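Long-range contacts in 1H-3-hydroxy-4-oxoquinoline 2,4-dioxygenase (Pseudomonas putida, PDB 3IBT), which cleaves the heterocyclic ring of 3-hydroxy-1H-quinolin-4-one with dioxygen, releasing carbon monoxide and N-formylanthranilate, without using any cofactor: residues V6-S14 with V50-A60; I117-P125 with Y189-M199. All coordinates share one frame; numbering follows the deposited sequence.

Both contacts draw on the one mixed, mostly parallel sheet of the alpha/beta-hydrolase fold. Contact 1 closes first along the chain and lies near one margin of the sheet, where strand 9-16 runs antiparallel to strand 49-53. Contact 2 opens later, at the end of strand 115-119, and joins the segment after it to the helices around 189-199 that return from a largely helical excursion. Their centres are 24 Å apart, on opposite sides of the centre of the chain, and their nearest atoms stay about 11 Å from each other. Each holds a loop that leaves a strand toward residues assigned, by similarity, to the substrate site.

Contact 1. Residues V6-S14 with V50-A60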
loop_
_atom_site.group_PDB
_atom_site.type_symbol
_atom_site.label_atom_id
_atom_site.label_comp_id
_atom_site.label_asym_id
_atom_site.label_seq_id
_atom_site.Cartn_x
_atom_site.Cartn_y
_atom_site.Cartn_z
ATOM N N VAL A 6 13.122 -11.078 9.452
ATOM C CA VAL A 6 12.537 -10.512 10.652
ATOM C C VAL A 6 11.514 -11.492 11.201
ATOM O O VAL A 6 10.974 -12.331 10.453
ATOM C CB VAL A 6 11.877 -9.103 10.371
ATOM C CG1 VAL A 6 12.942 -8.024 10.230
ATOM C CG2 VAL A 6 11.002 -9.134 9.128
ATOM N N ASN A 7 11.265 -11.395 12.507
ATOM C CA ASN A 7 10.165 -12.106 13.125
ATOM C C ASN A 7 10.111 -13.559 12.632
ATOM O O ASN A 7 11.123 -14.271 12.667
ATOM C CB ASN A 7 8.865 -11.370 12.812
ATOM C CG ASN A 7 7.953 -11.325 13.997
ATOM O OD1 ASN A 7 7.397 -12.500 14.351
ATOM N ND2 ASN A 7 7.856 -10.051 14.681
ATOM N N GLY A 8 8.950 -13.982 12.129
ATOM C CA GLY A 8 8.758 -15.382 11.721
ATOM C C GLY A 8 9.540 -15.808 10.482
ATOM O O GLY A 8 9.925 -16.979 10.350
ATOM N N THR A 9 9.759 -14.861 9.563
ATOM C CA THR A 9 10.395 -15.195 8.282
ATOM C C THR A 9 11.281 -14.115 7.685
ATOM O O THR A 9 11.888 -13.279 8.394
ATOM C CB THR A 9 9.350 -15.574 7.183
ATOM O OG1 THR A 9 8.344 -14.495 7.072
ATOM C CG2 THR A 9 8.724 -17.016 7.482
ATOM N N LEU A 10 11.348 -14.176 6.346
ATOM C CA LEU A 10 12.115 -13.230 5.601
ATOM C C LEU A 10 11.239 -12.324 4.730
ATOM O O LEU A 10 10.041 -12.573 4.524
ATOM C CB LEU A 10 13.130 -13.964 4.740
ATOM C CG LEU A 10 13.988 -13.019 3.898
ATOM C CD1 LEU A 10 15.429 -13.146 4.275
ATOM C CD2 LEU A 10 13.778 -13.315 2.429
HETATM N N MSE A 11 11.874 -11.256 4.249
HETATM C CA MSE A 11 11.400 -10.467 3.128
HETATM C C MSE A 11 12.646 -9.917 2.416
HETATM O O MSE A 11 13.531 -9.243 3.059
HETATM C CB MSE A 11 10.533 -9.321 3.636
HETATM C CG MSE A 11 10.860 -8.961 5.090
HETATM SE SE MSE A 11 9.449 -7.925 6.019
HETATM C CE MSE A 11 7.733 -8.856 5.480
ATOM N N THR A 12 12.711 -10.232 1.089
ATOM C CA THR A 12 13.717 -9.600 0.249
ATOM C C THR A 12 13.380 -8.104 0.132
ATOM O O THR A 12 12.197 -7.725 0.098
ATOM C CB THR A 12 13.818 -10.269 -1.150
ATOM O OG1 THR A 12 12.507 -10.749 -1.574
ATOM C CG2 THR A 12 14.870 -11.471 -1.140
ATOM N N TYR A 13 14.388 -7.236 0.121
ATOM C CA TYR A 13 14.107 -5.807 -0.017
ATOM C C TYR A 13 15.139 -5.102 -0.873
ATOM O O TYR A 13 16.317 -5.461 -0.855
ATOM C CB TYR A 13 13.954 -5.127 1.355
ATOM C CG TYR A 13 15.252 -4.787 2.062
ATOM C CD1 TYR A 13 15.873 -3.554 1.863
ATOM C CD2 TYR A 13 15.860 -5.689 2.943
ATOM C CE1 TYR A 13 17.080 -3.223 2.510
ATOM C CE2 TYR A 13 17.076 -5.359 3.598
ATOM C CZ TYR A 13 17.670 -4.126 3.366
ATOM O OH TYR A 13 18.829 -3.779 3.981
ATOM N N SER A 14 14.693 -4.098 -1.632
ATOM C CA SER A 14 15.605 -3.294 -2.472
ATOM C C SER A 14 15.947 -1.990 -1.782
ATOM O O SER A 14 15.145 -1.455 -0.986
ATOM C CB SER A 14 15.027 -3.002 -3.868
ATOM O OG SER A 14 14.007 -2.001 -3.813
ATOM N N VAL A 50 15.898 4.912 -0.200
ATOM C CA VAL A 50 14.603 4.291 -0.525
ATOM C C VAL A 50 14.582 2.788 -0.449
ATOM O O VAL A 50 15.238 2.110 -1.252
ATOM C CB VAL A 50 14.084 4.689 -1.903
ATOM C CG1 VAL A 50 12.825 3.921 -2.214
ATOM C CG2 VAL A 50 13.837 6.191 -1.977
ATOM N N ILE A 51 13.777 2.277 0.487
ATOM C CA ILE A 51 13.658 0.841 0.733
ATOM C C ILE A 51 12.319 0.274 0.250
ATOM O O ILE A 51 11.289 0.595 0.816
ATOM C CB ILE A 51 13.794 0.512 2.231
ATOM C CG1 ILE A 51 14.901 1.354 2.888
ATOM C CG2 ILE A 51 14.023 -0.964 2.395
ATOM C CD1 ILE A 51 15.902 0.557 3.791
ATOM N N CYS A 52 12.323 -0.563 -0.780
ATOM C CA CYS A 52 11.088 -1.210 -1.176
ATOM C C CYS A 52 11.099 -2.661 -0.679
ATOM O O CYS A 52 11.731 -3.516 -1.308
ATOM C CB CYS A 52 10.900 -1.165 -2.687
ATOM S SG CYS A 52 10.813 0.495 -3.365
ATOM N N PRO A 53 10.440 -2.953 0.472
ATOM C CA PRO A 53 10.303 -4.357 0.946
ATOM C C PRO A 53 9.246 -5.274 0.278
ATOM O O PRO A 53 8.362 -4.821 -0.430
ATOM C CB PRO A 53 10.025 -4.214 2.452
ATOM C CG PRO A 53 9.757 -2.760 2.706
ATOM C CD PRO A 53 9.859 -1.983 1.419
ATOM N N ASP A 54 9.398 -6.577 0.490
ATOM C CA ASP A 54 8.462 -7.578 -0.034
ATOM C C ASP A 54 7.839 -8.325 1.131
ATOM O O ASP A 54 8.497 -9.139 1.805
ATOM C CB ASP A 54 9.150 -8.587 -0.966
ATOM C CG ASP A 54 10.109 -7.932 -1.937
ATOM O OD1 ASP A 54 9.918 -6.704 -2.197
ATOM O OD2 ASP A 54 11.030 -8.642 -2.442
ATOM N N TRP A 55 6.564 -8.041 1.340
ATOM C CA TRP A 55 5.774 -8.656 2.380
ATOM C C TRP A 55 6.018 -10.168 2.542
ATOM O O TRP A 55 6.323 -10.861 1.560
ATOM C CB TRP A 55 4.321 -8.398 2.022
ATOM C CG TRP A 55 3.898 -6.986 2.183
ATOM C CD1 TRP A 55 3.123 -6.243 1.321
ATOM C CD2 TRP A 55 4.171 -6.145 3.301
ATOM N NE1 TRP A 55 2.909 -4.980 1.840
ATOM C CE2 TRP A 55 3.539 -4.900 3.057
ATOM C CE3 TRP A 55 4.887 -6.322 4.491
ATOM C CZ2 TRP A 55 3.622 -3.839 3.950
ATOM C CZ3 TRP A 55 4.966 -5.262 5.378
ATOM C CH2 TRP A 55 4.338 -4.035 5.103
ATOM N N ARG A 56 5.885 -10.668 3.773
ATOM C CA ARG A 56 5.781 -12.114 3.991
ATOM C C ARG A 56 5.194 -12.853 2.786
ATOM O O ARG A 56 4.124 -12.501 2.311
ATOM C CB ARG A 56 4.885 -12.411 5.196
ATOM C CG ARG A 56 5.625 -12.851 6.417
ATOM C CD ARG A 56 4.664 -13.278 7.573
ATOM N NE ARG A 56 5.321 -12.806 8.849
ATOM C CZ ARG A 56 6.271 -13.567 9.553
ATOM N NH1 ARG A 56 6.679 -14.887 9.130
ATOM N NH2 ARG A 56 6.807 -12.987 10.691
ATOM N N GLY A 57 5.878 -13.868 2.282
ATOM C CA GLY A 57 5.293 -14.707 1.238
ATOM C C GLY A 57 5.358 -14.105 -0.143
ATOM O O GLY A 57 5.025 -14.766 -1.141
ATOM N N HIS A 58 5.794 -12.848 -0.187
ATOM C CA HIS A 58 5.879 -12.098 -1.421
ATOM C C HIS A 58 7.282 -12.008 -2.021
ATOM O O HIS A 58 7.470 -11.453 -3.110
ATOM C CB HIS A 58 5.298 -10.718 -1.201
ATOM C CG HIS A 58 3.820 -10.747 -1.045
ATOM N ND1 HIS A 58 3.206 -10.814 0.184
ATOM C CD2 HIS A 58 2.827 -10.796 -1.967
ATOM C CE1 HIS A 58 1.894 -10.855 0.017
ATOM N NE2 HIS A 58 1.638 -10.842 -1.279
ATOM N N ASP A 59 8.262 -12.568 -1.327
ATOM C CA ASP A 59 9.606 -12.596 -1.854
ATOM C C ASP A 59 9.674 -13.419 -3.159
ATOM O O ASP A 59 8.721 -14.143 -3.508
ATOM C CB ASP A 59 10.592 -13.098 -0.785
ATOM C CG ASP A 59 10.131 -14.387 -0.092
ATOM O OD1 ASP A 59 8.947 -14.444 0.374
ATOM O OD2 ASP A 59 10.980 -15.329 0.003
ATOM N N ALA A 60 10.788 -13.268 -3.887
ATOM C CA ALA A 60 11.061 -14.040 -5.107
ATOM C C ALA A 60 10.948 -15.551 -4.858
ATOM O O ALA A 60 10.799 -16.350 -5.792
ATOM C CB ALA A 60 12.449 -13.687 -5.660
#
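Next to the outermost strand, the antiparallel part of the alpha/beta-hydrolase sheet joins strand 9-16 to strand 49-53, where Tyr13 and Ser14 pair with Pro53 and Cys52. Ser14 and Cys52 form the hydrogen-bonded pair: Ser14 N bonds to Cys52 O at 3.0 Å, and Cys52 N bonds back to Ser14 O. Tyr13 and Pro53 are the neighbouring non-hydrogen-bonded pair, and their side chains share one face of the sheet. Tyr13 CB lies 4.2 Å from Pro53 CB, while Ile51 CG2 meets the tyrosine ring obliquely near CD1. Phe80 of helix 70-83 approaches the same ring edge-to-face.

Past the paired residues the contact continues into the loop after strand 49-53, where His58 NE2 bonds to the backbone N of Cys31, a substrate-binding residue by similarity. Thr12 OG1 donates to Asp54 OD2 at 2.7 Å, meeting the carboxylate oxygen on its anti side; a weak bond from Asp54 N to Thr12 O adds a backbone link. CE of selenomethionine Met11 lies at the edge of the Trp55 indole, 3.9 Å from CE3 and near the ring plane. Trp55 NE1 is bonded to Ser28 O, and its side chain lies about 6 Å from that of Trp30, a substrate-binding residue by similarity. Farther out, Arg56 NH2 forms a salt bridge with Asp76 of helix 70-83. The guanidinium also lies against the Val6-Thr9 type II' turn, but its fine placement there is doubtful, since it sets nitrogen donors against the backbone N-H groups of Gly8 and Thr9.

Contact 2. Residues I117-P125 with Y189-M199; sequences IIIDWLLQP and YRTWGSPLDRM. Unlike the reference sequence in segment 117-125: Ile118 (reference Val).
A largely apolar, buried packing contact joins the loop that follows strand 115-119 to the junction between helices 175-192 and 195-200. At its centre Pro195 lies on the indole of Trp121: Pro195 CB stands 3.6 Å from the centroid of the six-membered ring and only 5° off its normal, a CH-pi contact. Pro195 CG covers the same face beside CE2. With CG of Trp121 trans to the main-chain nitrogen (chi1 -161°), the indole reaches helix 195-200. One turn further on, the selenium of Met199 sits 3.8 Å from Trp121 CZ3 in an oblique Met-aromatic contact, and also meets Ile118 CD1 of the strand at 3.9 Å. The bend at chi3 of Met199 (-69°) brings CE to Leu123 CD2, 3.6 Å away.

Asp120, which by similarity raises the basicity of the active-site His244, follows the sixth strand of the alpha/beta-hydrolase sheet instead of the seventh, where the acid of a classical hydrolase triad usually sits. Beyond that residue Tyr189 OH donates to Leu122 O at 2.9 Å, in the carbonyl plane and on a lone pair, fixing the loop backbone to the last turn of helix 175-192. Pro125 CG packs obliquely against the same tyrosine, 3.7 Å from CD2, while Trp99 and Phe129 approach its ring edge-to-face. Gly193, with positive phi, is the first residue beyond helix 175-192, and Ser194 is the N-cap of the next helix: its OG accepts from Asp197 N, and its CB rests near Leu123 O. Leu196 CD1 lies beside Leu123 CB and Gln124 OE1, and Phe227 of helix 218-230 touches the Leu196 side chain.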
loop_
_atom_site.group_PDB
_atom_site.type_symbol
_atom_site.label_atom_id
_atom_site.label_comp_id
_atom_site.label_asym_id
_atom_site.label_seq_id
_atom_site.Cartn_x
_atom_site.Cartn_y
_atom_site.Cartn_z
ATOM N N ILE A 117 2.099 8.580 3.978
ATOM C CA ILE A 117 1.367 8.706 2.729
ATOM C C ILE A 117 0.786 7.388 2.397
ATOM O O ILE A 117 1.376 6.349 2.603
ATOM C CB ILE A 117 2.289 9.064 1.578
ATOM C CG1 ILE A 117 2.925 10.435 1.829
ATOM C CG2 ILE A 117 1.540 8.956 0.220
ATOM C CD1 ILE A 117 3.761 10.904 0.778
ATOM N N ILE A 118 -0.384 7.452 1.834
ATOM C CA ILE A 118 -1.104 6.284 1.384
ATOM C C ILE A 118 -1.547 6.537 -0.046
ATOM O O ILE A 118 -1.787 7.677 -0.431
ATOM C CB ILE A 118 -2.306 6.054 2.269
ATOM C CG1 ILE A 118 -3.025 7.395 2.517
ATOM C CG2 ILE A 118 -1.864 5.436 3.592
ATOM C CD1 ILE A 118 -4.079 7.311 3.540
ATOM N N ILE A 119 -1.633 5.488 -0.837
ATOM C CA ILE A 119 -1.904 5.646 -2.244
ATOM C C ILE A 119 -3.060 4.725 -2.620
ATOM O O ILE A 119 -2.993 3.518 -2.418
ATOM C CB ILE A 119 -0.664 5.327 -3.088
ATOM C CG1 ILE A 119 0.469 6.281 -2.720
ATOM C CG2 ILE A 119 -0.976 5.413 -4.559
ATOM C CD1 ILE A 119 1.735 6.045 -3.457
ATOM N N ASP A 120 -4.134 5.288 -3.147
ATOM C CA ASP A 120 -5.169 4.477 -3.726
ATOM C C ASP A 120 -5.699 3.418 -2.796
ATOM O O ASP A 120 -5.812 2.247 -3.167
ATOM C CB ASP A 120 -4.771 3.871 -5.069
ATOM C CG ASP A 120 -5.868 4.094 -6.109
ATOM O OD1 ASP A 120 -5.630 4.901 -7.033
ATOM O OD2 ASP A 120 -7.007 3.544 -5.965
ATOM N N TRP A 121 -6.030 3.877 -1.591
ATOM C CA TRP A 121 -6.718 3.137 -0.553
ATOM C C TRP A 121 -8.184 3.544 -0.608
ATOM O O TRP A 121 -8.499 4.749 -0.478
ATOM C CB TRP A 121 -6.209 3.680 0.748
ATOM C CG TRP A 121 -6.426 2.811 1.900
ATOM C CD1 TRP A 121 -6.781 1.509 1.888
ATOM C CD2 TRP A 121 -6.228 3.166 3.259
ATOM N NE1 TRP A 121 -6.839 1.038 3.150
ATOM C CE2 TRP A 121 -6.485 2.028 4.019
ATOM C CE3 TRP A 121 -5.860 4.354 3.909
ATOM C CZ2 TRP A 121 -6.382 2.012 5.416
ATOM C CZ3 TRP A 121 -5.740 4.347 5.311
ATOM C CH2 TRP A 121 -5.998 3.173 6.044
ATOM N N LEU A 122 -9.072 2.557 -0.775
ATOM C CA LEU A 122 -10.499 2.806 -0.912
ATOM C C LEU A 122 -11.100 3.224 0.425
ATOM O O LEU A 122 -11.303 2.407 1.335
ATOM C CB LEU A 122 -11.186 1.569 -1.498
ATOM C CG LEU A 122 -12.700 1.558 -1.698
ATOM C CD1 LEU A 122 -13.171 2.473 -2.831
ATOM C CD2 LEU A 122 -13.134 0.126 -1.930
ATOM N N LEU A 123 -11.374 4.517 0.535
ATOM C CA LEU A 123 -11.682 5.086 1.828
ATOM C C LEU A 123 -13.028 4.628 2.375
ATOM O O LEU A 123 -13.282 4.722 3.595
ATOM C CB LEU A 123 -11.617 6.595 1.774
ATOM C CG LEU A 123 -10.231 7.088 1.443
ATOM C CD1 LEU A 123 -10.302 8.581 1.245
ATOM C CD2 LEU A 123 -9.186 6.749 2.486
ATOM N N GLN A 124 -13.871 4.066 1.509
ATOM C CA GLN A 124 -15.175 3.686 1.944
ATOM C C GLN A 124 -15.632 2.460 1.148
ATOM O O GLN A 124 -15.634 2.498 -0.085
ATOM C CB GLN A 124 -16.039 4.881 1.670
ATOM C CG GLN A 124 -17.257 4.917 2.492
ATOM C CD GLN A 124 -17.504 6.310 3.028
ATOM O OE1 GLN A 124 -16.806 6.742 3.973
ATOM N NE2 GLN A 124 -18.502 7.026 2.447
ATOM N N PRO A 125 -16.041 1.364 1.830
ATOM C CA PRO A 125 -16.374 0.156 1.064
ATOM C C PRO A 125 -17.697 0.358 0.374
ATOM O O PRO A 125 -18.405 1.286 0.738
ATOM C CB PRO A 125 -16.514 -0.936 2.147
ATOM C CG PRO A 125 -16.862 -0.220 3.391
ATOM C CD PRO A 125 -16.274 1.174 3.280
ATOM N N TYR A 189 -11.944 -4.105 7.153
ATOM C CA TYR A 189 -13.153 -3.310 6.989
ATOM C C TYR A 189 -14.182 -3.544 8.080
ATOM O O TYR A 189 -14.788 -2.587 8.562
ATOM C CB TYR A 189 -13.756 -3.512 5.616
ATOM C CG TYR A 189 -13.032 -2.680 4.601
ATOM C CD1 TYR A 189 -11.927 -3.178 3.952
ATOM C CD2 TYR A 189 -13.437 -1.379 4.329
ATOM C CE1 TYR A 189 -11.264 -2.424 3.040
ATOM C CE2 TYR A 189 -12.775 -0.627 3.410
ATOM C CZ TYR A 189 -11.683 -1.164 2.774
ATOM O OH TYR A 189 -10.982 -0.423 1.871
ATOM N N ARG A 190 -14.311 -4.814 8.489
ATOM C CA ARG A 190 -15.265 -5.281 9.503
ATOM C C ARG A 190 -14.877 -4.785 10.858
ATOM O O ARG A 190 -15.716 -4.587 11.703
ATOM C CB ARG A 190 -15.256 -6.799 9.570
ATOM C CG ARG A 190 -15.615 -7.472 8.278
ATOM C CD ARG A 190 -17.011 -8.152 8.299
ATOM N NE ARG A 190 -17.151 -9.038 7.138
ATOM C CZ ARG A 190 -16.449 -10.172 6.951
ATOM N NH1 ARG A 190 -15.532 -10.625 7.844
ATOM N NH2 ARG A 190 -16.665 -10.871 5.845
ATOM N N THR A 191 -13.584 -4.606 11.080
ATOM C CA THR A 191 -13.113 -4.109 12.357
ATOM C C THR A 191 -13.348 -2.601 12.495
ATOM O O THR A 191 -13.887 -2.137 13.501
ATOM C CB THR A 191 -11.638 -4.492 12.524
ATOM O OG1 THR A 191 -11.557 -5.920 12.478
ATOM C CG2 THR A 191 -11.024 -3.963 13.843
ATOM N N TRP A 192 -12.966 -1.855 11.461
ATOM C CA TRP A 192 -12.810 -0.410 11.563
ATOM C C TRP A 192 -13.923 0.309 10.873
ATOM O O TRP A 192 -14.179 1.503 11.138
ATOM C CB TRP A 192 -11.499 -0.005 10.939
ATOM C CG TRP A 192 -10.315 -0.616 11.630
ATOM C CD1 TRP A 192 -9.560 -1.652 11.193
ATOM C CD2 TRP A 192 -9.774 -0.228 12.900
ATOM N NE1 TRP A 192 -8.579 -1.951 12.122
ATOM C CE2 TRP A 192 -8.687 -1.089 13.175
ATOM C CE3 TRP A 192 -10.107 0.771 13.837
ATOM C CZ2 TRP A 192 -7.924 -0.988 14.328
ATOM C CZ3 TRP A 192 -9.341 0.878 14.993
ATOM C CH2 TRP A 192 -8.260 -0.007 15.229
ATOM N N GLY A 193 -14.600 -0.421 9.984
ATOM C CA GLY A 193 -15.680 0.145 9.187
ATOM C C GLY A 193 -15.063 0.614 7.891
ATOM O O GLY A 193 -15.468 0.160 6.826
ATOM N N SER A 194 -14.063 1.497 7.961
ATOM C CA SER A 194 -13.466 2.034 6.769
ATOM C C SER A 194 -12.132 2.589 7.135
ATOM O O SER A 194 -11.903 2.952 8.288
ATOM C CB SER A 194 -14.314 3.214 6.287
ATOM O OG SER A 194 -14.278 4.219 7.281
ATOM N N PRO A 195 -11.242 2.720 6.147
ATOM C CA PRO A 195 -10.071 3.550 6.326
ATOM C C PRO A 195 -10.366 4.872 7.021
ATOM O O PRO A 195 -9.642 5.244 7.919
ATOM C CB PRO A 195 -9.632 3.801 4.922
ATOM C CG PRO A 195 -9.986 2.604 4.223
ATOM C CD PRO A 195 -11.252 2.081 4.827
ATOM N N LEU A 196 -11.407 5.596 6.638
ATOM C CA LEU A 196 -11.687 6.868 7.319
ATOM C C LEU A 196 -11.912 6.755 8.840
ATOM O O LEU A 196 -11.439 7.613 9.601
ATOM C CB LEU A 196 -12.873 7.582 6.684
ATOM C CG LEU A 196 -12.529 8.151 5.314
ATOM C CD1 LEU A 196 -13.853 8.205 4.530
ATOM C CD2 LEU A 196 -11.793 9.524 5.423
ATOM N N ASP A 197 -12.646 5.727 9.271
ATOM C CA ASP A 197 -12.871 5.483 10.690
ATOM C C ASP A 197 -11.603 5.030 11.348
ATOM O O ASP A 197 -11.271 5.475 12.437
ATOM C CB ASP A 197 -13.926 4.403 10.893
ATOM C CG ASP A 197 -15.314 4.855 10.481
ATOM O OD1 ASP A 197 -15.434 5.908 9.837
ATOM O OD2 ASP A 197 -16.305 4.167 10.813
ATOM N N ARG A 198 -10.896 4.111 10.710
ATOM C CA ARG A 198 -9.583 3.731 11.215
ATOM C C ARG A 198 -8.779 4.975 11.645
ATOM O O ARG A 198 -8.397 5.096 12.813
ATOM C CB ARG A 198 -8.839 2.915 10.150
ATOM C CG ARG A 198 -7.430 2.566 10.470
ATOM C CD ARG A 198 -7.349 2.003 11.829
ATOM N NE ARG A 198 -6.083 1.323 12.094
ATOM C CZ ARG A 198 -5.399 1.496 13.217
ATOM N NH1 ARG A 198 -4.263 0.837 13.427
ATOM N NH2 ARG A 198 -5.859 2.343 14.135
HETATM N N MSE A 199 -8.592 5.900 10.702
HETATM C CA MSE A 199 -7.736 7.067 10.848
HETATM C C MSE A 199 -8.289 8.010 11.895
HETATM O O MSE A 199 -7.559 8.505 12.772
HETATM C CB MSE A 199 -7.554 7.786 9.492
HETATM C CG MSE A 199 -6.672 7.018 8.483
HETATM SE SE MSE A 199 -6.339 7.828 6.666
HETATM C CE MSE A 199 -8.154 7.684 5.842
#